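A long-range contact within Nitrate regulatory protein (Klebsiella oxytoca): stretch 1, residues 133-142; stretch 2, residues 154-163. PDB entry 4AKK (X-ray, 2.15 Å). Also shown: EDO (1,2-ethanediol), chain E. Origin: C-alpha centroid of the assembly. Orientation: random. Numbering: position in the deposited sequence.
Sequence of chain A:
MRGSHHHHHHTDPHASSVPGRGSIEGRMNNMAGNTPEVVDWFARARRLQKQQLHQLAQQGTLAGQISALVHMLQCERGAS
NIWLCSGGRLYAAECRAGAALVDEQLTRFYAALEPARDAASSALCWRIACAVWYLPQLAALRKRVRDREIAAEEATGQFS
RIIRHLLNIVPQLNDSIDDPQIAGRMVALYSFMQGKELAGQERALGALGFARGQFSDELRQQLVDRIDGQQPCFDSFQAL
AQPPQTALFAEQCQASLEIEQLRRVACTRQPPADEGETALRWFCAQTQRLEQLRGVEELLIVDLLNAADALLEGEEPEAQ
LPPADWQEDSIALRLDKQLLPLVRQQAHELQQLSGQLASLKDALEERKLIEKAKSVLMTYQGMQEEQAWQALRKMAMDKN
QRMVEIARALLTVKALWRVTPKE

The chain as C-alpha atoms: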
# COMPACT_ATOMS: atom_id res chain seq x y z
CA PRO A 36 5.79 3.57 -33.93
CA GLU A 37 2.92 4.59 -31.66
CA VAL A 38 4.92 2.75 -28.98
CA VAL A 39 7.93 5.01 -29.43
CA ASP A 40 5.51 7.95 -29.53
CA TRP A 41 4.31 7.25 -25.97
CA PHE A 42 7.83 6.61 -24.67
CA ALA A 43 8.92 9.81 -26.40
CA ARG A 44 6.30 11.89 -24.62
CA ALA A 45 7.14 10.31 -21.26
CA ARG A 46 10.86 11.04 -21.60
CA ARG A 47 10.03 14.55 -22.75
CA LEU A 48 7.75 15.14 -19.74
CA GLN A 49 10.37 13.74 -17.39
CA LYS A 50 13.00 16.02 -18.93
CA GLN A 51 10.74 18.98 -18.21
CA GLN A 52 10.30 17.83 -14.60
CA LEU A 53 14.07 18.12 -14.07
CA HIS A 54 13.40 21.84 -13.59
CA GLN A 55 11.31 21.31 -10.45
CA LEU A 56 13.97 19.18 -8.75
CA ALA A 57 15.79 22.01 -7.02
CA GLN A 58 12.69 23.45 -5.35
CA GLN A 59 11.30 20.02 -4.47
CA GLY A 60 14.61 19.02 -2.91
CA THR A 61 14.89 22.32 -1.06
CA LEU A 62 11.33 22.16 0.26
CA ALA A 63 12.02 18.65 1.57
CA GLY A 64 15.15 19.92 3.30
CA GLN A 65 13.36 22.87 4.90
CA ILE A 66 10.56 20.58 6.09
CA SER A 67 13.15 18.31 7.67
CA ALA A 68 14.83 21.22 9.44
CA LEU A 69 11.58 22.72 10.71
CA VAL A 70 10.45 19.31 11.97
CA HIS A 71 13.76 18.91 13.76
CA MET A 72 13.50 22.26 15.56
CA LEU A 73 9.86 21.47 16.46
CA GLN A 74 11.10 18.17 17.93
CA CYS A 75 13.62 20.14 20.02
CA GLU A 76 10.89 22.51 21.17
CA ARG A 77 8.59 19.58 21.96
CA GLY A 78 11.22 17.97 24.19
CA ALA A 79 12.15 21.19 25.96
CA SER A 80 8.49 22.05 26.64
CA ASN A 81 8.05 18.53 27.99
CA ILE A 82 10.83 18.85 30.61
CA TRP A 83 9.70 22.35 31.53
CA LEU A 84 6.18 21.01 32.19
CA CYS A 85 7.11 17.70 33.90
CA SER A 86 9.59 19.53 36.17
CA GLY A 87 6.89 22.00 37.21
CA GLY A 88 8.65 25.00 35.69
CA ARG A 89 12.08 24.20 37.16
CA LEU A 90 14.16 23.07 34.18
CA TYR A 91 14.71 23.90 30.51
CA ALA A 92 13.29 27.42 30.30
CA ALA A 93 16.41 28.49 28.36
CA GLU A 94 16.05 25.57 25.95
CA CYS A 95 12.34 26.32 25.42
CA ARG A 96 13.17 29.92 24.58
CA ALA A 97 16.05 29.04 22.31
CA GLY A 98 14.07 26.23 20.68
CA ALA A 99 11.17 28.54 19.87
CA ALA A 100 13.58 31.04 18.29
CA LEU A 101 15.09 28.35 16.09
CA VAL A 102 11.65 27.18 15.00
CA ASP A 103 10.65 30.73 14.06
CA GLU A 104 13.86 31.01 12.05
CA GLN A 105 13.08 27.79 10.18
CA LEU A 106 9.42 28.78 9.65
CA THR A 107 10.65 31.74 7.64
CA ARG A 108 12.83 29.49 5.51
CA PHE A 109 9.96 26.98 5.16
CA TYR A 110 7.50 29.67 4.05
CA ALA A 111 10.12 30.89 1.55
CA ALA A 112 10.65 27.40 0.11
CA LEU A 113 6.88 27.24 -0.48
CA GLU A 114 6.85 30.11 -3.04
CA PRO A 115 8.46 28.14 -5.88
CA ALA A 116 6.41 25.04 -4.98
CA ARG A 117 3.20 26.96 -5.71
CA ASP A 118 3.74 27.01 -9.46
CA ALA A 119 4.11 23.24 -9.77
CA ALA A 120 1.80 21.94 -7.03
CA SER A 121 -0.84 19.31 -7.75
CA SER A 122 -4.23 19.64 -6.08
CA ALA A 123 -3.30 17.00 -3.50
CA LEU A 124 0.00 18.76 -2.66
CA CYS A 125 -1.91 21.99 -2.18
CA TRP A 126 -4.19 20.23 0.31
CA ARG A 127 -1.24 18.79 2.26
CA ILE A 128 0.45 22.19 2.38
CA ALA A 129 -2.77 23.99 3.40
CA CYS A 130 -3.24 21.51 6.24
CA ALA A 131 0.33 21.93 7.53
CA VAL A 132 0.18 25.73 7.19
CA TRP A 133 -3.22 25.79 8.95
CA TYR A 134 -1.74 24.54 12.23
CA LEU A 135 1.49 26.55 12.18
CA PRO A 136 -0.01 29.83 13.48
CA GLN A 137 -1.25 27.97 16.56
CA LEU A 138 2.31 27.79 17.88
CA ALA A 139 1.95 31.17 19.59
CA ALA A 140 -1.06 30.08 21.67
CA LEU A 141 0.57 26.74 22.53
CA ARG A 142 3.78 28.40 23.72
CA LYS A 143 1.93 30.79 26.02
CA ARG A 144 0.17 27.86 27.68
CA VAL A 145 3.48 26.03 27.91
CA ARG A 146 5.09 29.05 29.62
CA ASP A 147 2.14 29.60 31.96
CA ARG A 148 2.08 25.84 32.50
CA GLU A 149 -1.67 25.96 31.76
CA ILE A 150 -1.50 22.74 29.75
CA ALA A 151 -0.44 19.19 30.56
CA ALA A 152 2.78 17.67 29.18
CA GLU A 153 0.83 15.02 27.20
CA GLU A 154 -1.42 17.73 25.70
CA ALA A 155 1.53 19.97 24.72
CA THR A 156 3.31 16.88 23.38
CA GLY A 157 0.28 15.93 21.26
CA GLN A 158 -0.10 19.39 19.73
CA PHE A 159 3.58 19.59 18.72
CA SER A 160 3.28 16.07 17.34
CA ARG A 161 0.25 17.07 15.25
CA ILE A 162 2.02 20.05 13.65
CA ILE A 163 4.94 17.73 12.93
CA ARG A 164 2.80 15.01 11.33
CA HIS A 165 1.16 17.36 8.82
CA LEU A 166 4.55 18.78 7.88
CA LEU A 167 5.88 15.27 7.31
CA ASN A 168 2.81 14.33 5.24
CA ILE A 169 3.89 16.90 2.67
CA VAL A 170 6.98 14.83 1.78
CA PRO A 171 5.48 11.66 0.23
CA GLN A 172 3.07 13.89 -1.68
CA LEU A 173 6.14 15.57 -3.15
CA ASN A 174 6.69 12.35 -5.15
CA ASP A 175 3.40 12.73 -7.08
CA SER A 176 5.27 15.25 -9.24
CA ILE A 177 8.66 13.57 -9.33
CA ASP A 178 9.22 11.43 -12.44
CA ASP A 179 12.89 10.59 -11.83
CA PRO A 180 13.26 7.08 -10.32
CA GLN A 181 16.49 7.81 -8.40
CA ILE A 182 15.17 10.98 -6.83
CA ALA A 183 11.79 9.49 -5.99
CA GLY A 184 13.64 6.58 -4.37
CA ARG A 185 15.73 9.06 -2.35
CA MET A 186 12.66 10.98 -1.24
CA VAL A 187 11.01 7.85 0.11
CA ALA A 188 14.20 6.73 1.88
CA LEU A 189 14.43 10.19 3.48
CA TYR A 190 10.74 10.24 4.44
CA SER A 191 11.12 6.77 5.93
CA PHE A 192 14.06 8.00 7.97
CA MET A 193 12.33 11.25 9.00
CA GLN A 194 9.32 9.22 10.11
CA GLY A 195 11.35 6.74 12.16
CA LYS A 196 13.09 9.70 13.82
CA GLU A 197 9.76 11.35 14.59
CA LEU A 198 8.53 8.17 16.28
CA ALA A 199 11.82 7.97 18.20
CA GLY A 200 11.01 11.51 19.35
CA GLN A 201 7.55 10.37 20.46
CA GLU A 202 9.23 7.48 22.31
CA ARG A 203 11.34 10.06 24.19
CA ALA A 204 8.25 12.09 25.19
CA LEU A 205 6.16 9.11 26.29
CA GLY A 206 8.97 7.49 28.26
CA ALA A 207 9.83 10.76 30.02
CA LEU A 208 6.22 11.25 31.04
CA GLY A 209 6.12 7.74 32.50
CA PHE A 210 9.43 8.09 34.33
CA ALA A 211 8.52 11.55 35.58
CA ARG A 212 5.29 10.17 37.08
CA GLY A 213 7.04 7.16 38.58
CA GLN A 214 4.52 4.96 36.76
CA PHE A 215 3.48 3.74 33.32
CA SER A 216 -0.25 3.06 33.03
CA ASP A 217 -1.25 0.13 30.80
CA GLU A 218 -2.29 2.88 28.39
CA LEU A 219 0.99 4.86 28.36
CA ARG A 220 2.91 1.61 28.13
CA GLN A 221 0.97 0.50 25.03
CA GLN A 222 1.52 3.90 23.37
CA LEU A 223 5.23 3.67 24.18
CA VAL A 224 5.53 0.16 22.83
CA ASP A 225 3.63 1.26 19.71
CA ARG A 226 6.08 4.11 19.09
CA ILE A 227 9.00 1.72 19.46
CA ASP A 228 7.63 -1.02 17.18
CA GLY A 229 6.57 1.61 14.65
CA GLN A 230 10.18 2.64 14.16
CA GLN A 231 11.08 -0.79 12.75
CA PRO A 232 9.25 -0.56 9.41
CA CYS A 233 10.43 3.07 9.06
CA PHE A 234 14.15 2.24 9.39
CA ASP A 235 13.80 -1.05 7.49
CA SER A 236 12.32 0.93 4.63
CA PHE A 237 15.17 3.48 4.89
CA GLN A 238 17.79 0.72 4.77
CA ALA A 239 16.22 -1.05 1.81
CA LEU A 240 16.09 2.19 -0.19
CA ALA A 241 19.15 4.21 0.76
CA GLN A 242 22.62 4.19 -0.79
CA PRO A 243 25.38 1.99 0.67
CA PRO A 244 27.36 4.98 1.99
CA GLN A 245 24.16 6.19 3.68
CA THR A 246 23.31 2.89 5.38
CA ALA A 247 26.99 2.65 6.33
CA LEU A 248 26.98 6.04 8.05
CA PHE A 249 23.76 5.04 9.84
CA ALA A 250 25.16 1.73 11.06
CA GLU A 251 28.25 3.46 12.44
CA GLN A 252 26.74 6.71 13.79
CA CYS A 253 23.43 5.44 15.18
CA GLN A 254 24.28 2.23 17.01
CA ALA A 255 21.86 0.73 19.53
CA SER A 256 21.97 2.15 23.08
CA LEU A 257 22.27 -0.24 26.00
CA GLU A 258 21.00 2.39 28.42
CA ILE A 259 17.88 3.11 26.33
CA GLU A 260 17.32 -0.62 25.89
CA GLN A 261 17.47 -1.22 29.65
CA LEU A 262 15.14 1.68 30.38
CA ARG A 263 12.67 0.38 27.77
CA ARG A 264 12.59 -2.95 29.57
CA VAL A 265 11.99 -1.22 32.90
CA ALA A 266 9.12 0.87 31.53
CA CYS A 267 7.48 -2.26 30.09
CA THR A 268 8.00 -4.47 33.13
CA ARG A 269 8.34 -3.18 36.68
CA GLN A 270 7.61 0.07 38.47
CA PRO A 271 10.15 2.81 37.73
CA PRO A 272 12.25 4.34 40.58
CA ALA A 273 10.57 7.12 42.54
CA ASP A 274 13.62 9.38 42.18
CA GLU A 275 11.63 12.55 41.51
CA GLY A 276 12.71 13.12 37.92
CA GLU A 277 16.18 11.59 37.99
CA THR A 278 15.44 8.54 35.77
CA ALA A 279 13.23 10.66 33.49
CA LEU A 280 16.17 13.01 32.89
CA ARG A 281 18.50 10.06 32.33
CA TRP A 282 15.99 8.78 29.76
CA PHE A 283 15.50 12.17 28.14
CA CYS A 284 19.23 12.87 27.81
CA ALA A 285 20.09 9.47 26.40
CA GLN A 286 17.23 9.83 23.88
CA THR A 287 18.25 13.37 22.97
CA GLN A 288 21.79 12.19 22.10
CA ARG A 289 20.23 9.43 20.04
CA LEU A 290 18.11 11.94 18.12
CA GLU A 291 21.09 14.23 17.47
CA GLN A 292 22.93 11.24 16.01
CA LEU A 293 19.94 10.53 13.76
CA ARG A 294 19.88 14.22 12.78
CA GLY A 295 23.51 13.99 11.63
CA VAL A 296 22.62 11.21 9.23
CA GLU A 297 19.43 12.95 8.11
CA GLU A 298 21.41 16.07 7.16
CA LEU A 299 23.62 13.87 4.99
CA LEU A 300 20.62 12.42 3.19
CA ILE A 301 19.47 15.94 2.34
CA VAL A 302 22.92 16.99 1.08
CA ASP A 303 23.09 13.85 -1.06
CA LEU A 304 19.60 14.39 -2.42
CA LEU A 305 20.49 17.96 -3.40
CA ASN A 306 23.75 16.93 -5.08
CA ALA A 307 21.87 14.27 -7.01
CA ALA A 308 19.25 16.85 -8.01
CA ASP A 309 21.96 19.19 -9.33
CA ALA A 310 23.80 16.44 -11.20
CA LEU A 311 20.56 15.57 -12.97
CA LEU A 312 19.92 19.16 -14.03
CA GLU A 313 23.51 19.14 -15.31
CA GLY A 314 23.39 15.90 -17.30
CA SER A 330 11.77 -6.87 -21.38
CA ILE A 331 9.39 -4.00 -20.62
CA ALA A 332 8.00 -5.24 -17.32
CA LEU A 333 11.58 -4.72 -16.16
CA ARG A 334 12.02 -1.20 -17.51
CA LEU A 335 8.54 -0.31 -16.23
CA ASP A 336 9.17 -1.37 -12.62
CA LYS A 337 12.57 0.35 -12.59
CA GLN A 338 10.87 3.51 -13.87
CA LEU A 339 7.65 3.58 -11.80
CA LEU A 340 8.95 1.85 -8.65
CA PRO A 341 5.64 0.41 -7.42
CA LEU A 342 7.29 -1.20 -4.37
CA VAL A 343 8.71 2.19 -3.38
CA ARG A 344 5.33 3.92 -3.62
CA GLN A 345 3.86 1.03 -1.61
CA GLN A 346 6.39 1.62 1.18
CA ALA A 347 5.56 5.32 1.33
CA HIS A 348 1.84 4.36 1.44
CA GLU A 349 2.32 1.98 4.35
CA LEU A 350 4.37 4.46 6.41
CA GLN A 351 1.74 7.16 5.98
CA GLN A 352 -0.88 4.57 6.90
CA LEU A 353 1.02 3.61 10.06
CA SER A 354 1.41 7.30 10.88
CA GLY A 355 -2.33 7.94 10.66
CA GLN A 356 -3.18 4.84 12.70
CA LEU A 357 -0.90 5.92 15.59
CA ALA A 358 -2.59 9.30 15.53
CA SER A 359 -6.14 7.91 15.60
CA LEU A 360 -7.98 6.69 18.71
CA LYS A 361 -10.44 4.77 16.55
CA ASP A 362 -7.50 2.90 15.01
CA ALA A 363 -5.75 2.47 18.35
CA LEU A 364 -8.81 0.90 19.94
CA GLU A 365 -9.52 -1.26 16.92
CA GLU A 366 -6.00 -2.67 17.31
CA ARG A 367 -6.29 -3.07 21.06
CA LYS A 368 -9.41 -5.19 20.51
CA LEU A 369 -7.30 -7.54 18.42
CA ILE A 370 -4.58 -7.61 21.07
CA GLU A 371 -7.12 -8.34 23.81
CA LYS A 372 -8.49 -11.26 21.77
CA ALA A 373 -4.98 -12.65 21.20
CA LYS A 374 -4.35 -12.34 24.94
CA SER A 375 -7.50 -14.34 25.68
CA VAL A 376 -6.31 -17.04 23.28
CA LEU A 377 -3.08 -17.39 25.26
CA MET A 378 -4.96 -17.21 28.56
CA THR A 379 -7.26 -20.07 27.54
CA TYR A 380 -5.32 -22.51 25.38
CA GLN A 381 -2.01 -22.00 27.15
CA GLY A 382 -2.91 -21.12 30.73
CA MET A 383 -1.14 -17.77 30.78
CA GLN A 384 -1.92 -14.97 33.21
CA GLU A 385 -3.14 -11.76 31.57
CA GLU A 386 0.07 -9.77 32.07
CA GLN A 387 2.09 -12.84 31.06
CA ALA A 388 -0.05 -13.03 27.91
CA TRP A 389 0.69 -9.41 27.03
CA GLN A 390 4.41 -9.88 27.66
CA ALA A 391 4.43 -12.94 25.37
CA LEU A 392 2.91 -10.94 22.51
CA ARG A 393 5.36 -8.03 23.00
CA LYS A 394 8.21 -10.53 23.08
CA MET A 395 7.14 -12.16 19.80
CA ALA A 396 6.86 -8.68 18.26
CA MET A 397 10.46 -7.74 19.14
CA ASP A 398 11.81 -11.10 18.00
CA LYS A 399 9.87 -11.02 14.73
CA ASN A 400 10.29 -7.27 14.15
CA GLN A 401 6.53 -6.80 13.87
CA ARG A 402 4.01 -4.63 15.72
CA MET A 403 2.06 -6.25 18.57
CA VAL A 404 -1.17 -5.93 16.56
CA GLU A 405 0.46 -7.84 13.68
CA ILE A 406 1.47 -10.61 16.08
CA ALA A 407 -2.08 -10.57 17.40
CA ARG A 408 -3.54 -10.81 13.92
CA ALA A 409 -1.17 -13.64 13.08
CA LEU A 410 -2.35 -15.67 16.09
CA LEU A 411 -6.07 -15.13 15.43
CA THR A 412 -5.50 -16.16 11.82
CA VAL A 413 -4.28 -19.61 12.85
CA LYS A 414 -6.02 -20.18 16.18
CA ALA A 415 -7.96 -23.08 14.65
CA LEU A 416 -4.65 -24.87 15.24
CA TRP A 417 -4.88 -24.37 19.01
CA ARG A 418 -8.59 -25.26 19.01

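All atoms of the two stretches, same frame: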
# COMPACT_ATOMS: atom_id res chain seq x y z
N TRP A 133 -2.06 25.44 8.12
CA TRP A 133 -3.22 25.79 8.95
C TRP A 133 -2.88 25.73 10.44
O TRP A 133 -3.31 26.58 11.21
CB TRP A 133 -4.40 24.87 8.63
CG TRP A 133 -5.57 25.01 9.56
CD1 TRP A 133 -5.68 24.51 10.82
CD2 TRP A 133 -6.81 25.69 9.29
NE1 TRP A 133 -6.91 24.83 11.36
CE2 TRP A 133 -7.61 25.56 10.43
CE3 TRP A 133 -7.30 26.39 8.19
CZ2 TRP A 133 -8.89 26.10 10.51
CZ3 TRP A 133 -8.58 26.93 8.27
CH2 TRP A 133 -9.35 26.79 9.42
N TYR A 134 -2.11 24.72 10.83
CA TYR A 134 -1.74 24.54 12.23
C TYR A 134 -0.57 25.40 12.71
O TYR A 134 -0.44 25.66 13.89
CB TYR A 134 -1.40 23.07 12.51
CG TYR A 134 -2.61 22.17 12.51
CD1 TYR A 134 -3.39 22.03 13.65
CD2 TYR A 134 -2.97 21.47 11.37
CE1 TYR A 134 -4.50 21.21 13.65
CE2 TYR A 134 -4.07 20.65 11.36
CZ TYR A 134 -4.84 20.53 12.50
OH TYR A 134 -5.94 19.70 12.48
N LEU A 135 0.29 25.81 11.79
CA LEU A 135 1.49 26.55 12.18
C LEU A 135 1.24 27.79 13.04
O LEU A 135 1.95 28.01 14.02
CB LEU A 135 2.36 26.88 10.96
CG LEU A 135 3.08 25.65 10.39
CD1 LEU A 135 3.87 26.00 9.14
CD2 LEU A 135 3.98 25.02 11.44
N PRO A 136 0.24 28.61 12.69
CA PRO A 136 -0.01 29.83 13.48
C PRO A 136 -0.50 29.55 14.90
O PRO A 136 -0.63 30.49 15.69
CB PRO A 136 -1.11 30.55 12.69
CG PRO A 136 -1.07 29.96 11.32
CD PRO A 136 -0.64 28.54 11.51
N GLN A 137 -0.76 28.30 15.23
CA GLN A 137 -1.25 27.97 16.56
C GLN A 137 -0.09 27.81 17.54
O GLN A 137 -0.30 27.68 18.75
CB GLN A 137 -2.10 26.70 16.53
CG GLN A 137 -3.20 26.75 15.50
CD GLN A 137 -4.28 25.72 15.76
OE1 GLN A 137 -4.07 24.72 16.45
NE2 GLN A 137 -5.46 25.95 15.19
N LEU A 138 1.13 27.86 17.03
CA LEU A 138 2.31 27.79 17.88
C LEU A 138 2.36 28.87 18.95
O LEU A 138 2.78 28.60 20.08
CB LEU A 138 3.58 27.83 17.04
CG LEU A 138 3.96 26.50 16.42
CD1 LEU A 138 5.13 26.67 15.47
CD2 LEU A 138 4.28 25.48 17.51
N ALA A 139 1.93 30.08 18.62
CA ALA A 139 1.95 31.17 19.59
C ALA A 139 1.09 30.85 20.82
O ALA A 139 1.54 30.97 21.95
CB ALA A 139 1.53 32.48 18.95
N ALA A 140 -0.15 30.42 20.58
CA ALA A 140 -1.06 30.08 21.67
C ALA A 140 -0.51 28.92 22.52
O ALA A 140 -0.57 28.95 23.75
CB ALA A 140 -2.42 29.73 21.13
N LEU A 141 0.02 27.91 21.84
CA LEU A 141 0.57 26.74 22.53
C LEU A 141 1.73 27.13 23.44
O LEU A 141 1.81 26.67 24.58
CB LEU A 141 1.02 25.69 21.51
CG LEU A 141 1.84 24.49 21.98
CD1 LEU A 141 1.05 23.69 23.02
CD2 LEU A 141 2.23 23.61 20.78
N ARG A 142 2.62 27.97 22.94
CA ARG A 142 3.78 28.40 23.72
C ARG A 142 3.38 29.15 24.99
O ARG A 142 3.94 28.92 26.07
CB ARG A 142 4.71 29.25 22.87
CG ARG A 142 5.45 28.45 21.82
CD ARG A 142 5.85 29.31 20.65
NE ARG A 142 6.84 28.63 19.82
CZ ARG A 142 7.32 29.12 18.68
NH1 ARG A 142 6.89 30.30 18.24
NH2 ARG A 142 8.22 28.44 18.01
N GLU A 154 -0.66 16.85 26.61
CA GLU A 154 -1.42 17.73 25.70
C GLU A 154 -0.48 18.58 24.83
O GLU A 154 -0.67 18.68 23.61
CB GLU A 154 -2.40 18.62 26.48
CG GLU A 154 -3.38 17.86 27.38
CD GLU A 154 -4.28 18.79 28.22
OE1 GLU A 154 -3.82 19.88 28.62
OE2 GLU A 154 -5.45 18.42 28.50
N ALA A 155 0.52 19.19 25.45
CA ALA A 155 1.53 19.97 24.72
C ALA A 155 2.30 19.08 23.73
O ALA A 155 2.56 19.46 22.59
CB ALA A 155 2.49 20.64 25.69
N THR A 156 2.66 17.89 24.19
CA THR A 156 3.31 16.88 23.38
C THR A 156 2.49 16.51 22.14
O THR A 156 3.03 16.44 21.04
CB THR A 156 3.59 15.61 24.21
OG1 THR A 156 4.88 15.74 24.82
CG2 THR A 156 3.58 14.36 23.33
N GLY A 157 1.20 16.27 22.35
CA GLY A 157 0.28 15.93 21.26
C GLY A 157 0.13 17.03 20.22
O GLY A 157 0.07 16.75 19.04
N GLN A 158 0.07 18.28 20.66
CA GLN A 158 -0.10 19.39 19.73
C GLN A 158 1.16 19.65 18.88
O GLN A 158 1.06 19.91 17.68
CB GLN A 158 -0.55 20.66 20.46
CG GLN A 158 -1.90 20.49 21.17
CD GLN A 158 -2.43 21.79 21.75
OE1 GLN A 158 -1.83 22.91 21.35
NE2 GLN A 158 -3.38 21.78 22.54
N PHE A 159 2.33 19.56 19.49
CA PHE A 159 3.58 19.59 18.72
C PHE A 159 3.59 18.44 17.72
O PHE A 159 3.91 18.63 16.54
CB PHE A 159 4.80 19.51 19.63
CG PHE A 159 5.16 20.81 20.30
CD1 PHE A 159 5.60 21.89 19.55
CD2 PHE A 159 5.03 20.95 21.66
CE1 PHE A 159 5.92 23.09 20.16
CE2 PHE A 159 5.34 22.15 22.28
CZ PHE A 159 5.78 23.22 21.53
N SER A 160 3.25 17.24 18.19
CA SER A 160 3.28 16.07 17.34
C SER A 160 2.36 16.22 16.14
O SER A 160 2.67 15.72 15.07
CB SER A 160 2.88 14.82 18.13
OG SER A 160 3.82 14.55 19.16
N ARG A 161 1.22 16.88 16.33
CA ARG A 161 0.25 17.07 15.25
C ARG A 161 0.77 18.04 14.17
O ARG A 161 0.60 17.79 12.98
CB ARG A 161 -1.08 17.57 15.80
CG ARG A 161 -2.05 18.04 14.72
CD ARG A 161 -3.41 18.39 15.29
NE ARG A 161 -3.35 19.53 16.19
CZ ARG A 161 -4.41 20.10 16.75
NH1 ARG A 161 -5.62 19.62 16.51
NH2 ARG A 161 -4.25 21.14 17.56
N ILE A 162 1.39 19.14 14.59
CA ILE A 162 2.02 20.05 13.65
C ILE A 162 3.08 19.31 12.84
O ILE A 162 3.16 19.44 11.61
CB ILE A 162 2.67 21.24 14.37
CG1 ILE A 162 1.59 22.13 15.00
CG2 ILE A 162 3.52 22.06 13.40
CD1 ILE A 162 2.12 23.23 15.89
N ILE A 163 3.88 18.53 13.54
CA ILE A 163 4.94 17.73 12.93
C ILE A 163 4.43 16.72 11.89
O ILE A 163 5.01 16.58 10.81
CB ILE A 163 5.80 17.02 14.01
CG1 ILE A 163 6.67 18.06 14.74
CG2 ILE A 163 6.68 15.95 13.36
CD1 ILE A 163 7.29 17.58 16.07
C1 EDO E . 5.13 31.39 15.65
O1 EDO E . 6.21 31.53 14.71
C2 EDO E . 3.78 31.42 14.92
O2 EDO E . 2.74 31.70 15.87
O HOH W 1 -2.44 23.32 17.88

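Antiparallel helices commonly pack through an apolar seam bordered by polar side chains, and residues 133-142 and 154-163 of this regulatory protein offer a compact example. The axes of helices 138-142 and 154-163 run at 163° and approach to 11.2 Å; the two stretches together bury 514 Å², with no direct hydrogen bond between them.

Stretch 2 is helical throughout, and its contacts recur at helical spacing. Ala155 comes first. Its small side chain lies sideways to the partner, where CB meets Leu141 CD1 at 4.3 Å. Thr156 points away and Gly157 is out of reach, so neither contributes. One turn on from Glu154, Gln158 points toward stretch 1, and its OE1 lies 3.4 Å from Leu141 CD1, a van der Waals contact at the margin of the seam.

Phe159 starts sideways, but its ring reaches across. Leu141, with chi1 t and chi2 p, sets CD2 3.6 Å from the ring centroid and only 9° off the normal, a CH-pi contact that a flat aromatic face suits well. Leu138 CD2 approaches the same ring obliquely, 3.9 Å from CE1.

Ser160 faces elsewhere, its OG donating to Thr156 O (2.8 Å) within its own helix. Arg161, by contrast, has its CA-to-CB bond directed toward stretch 1, and lays its guanidinium face against the Tyr134 ring, with NE 3.3 Å from CE1; its aliphatic CG sits over a face of that ring. Beyond it, a water links the polar ends, donating to Gln137 OE1 (2.6 Å) and accepting from Arg161 NH2 (2.9 Å).

Ile162 completes the buried seam. Its branched side chain contacts three residues: CD1 meets Leu138 CD2 at 3.5 Å, CG2 meets Leu135 CD2 at 3.6 Å, and CG1 meets Tyr134 CB at 4.0 Å. Ile163, though buried, lies beyond reach of stretch 1.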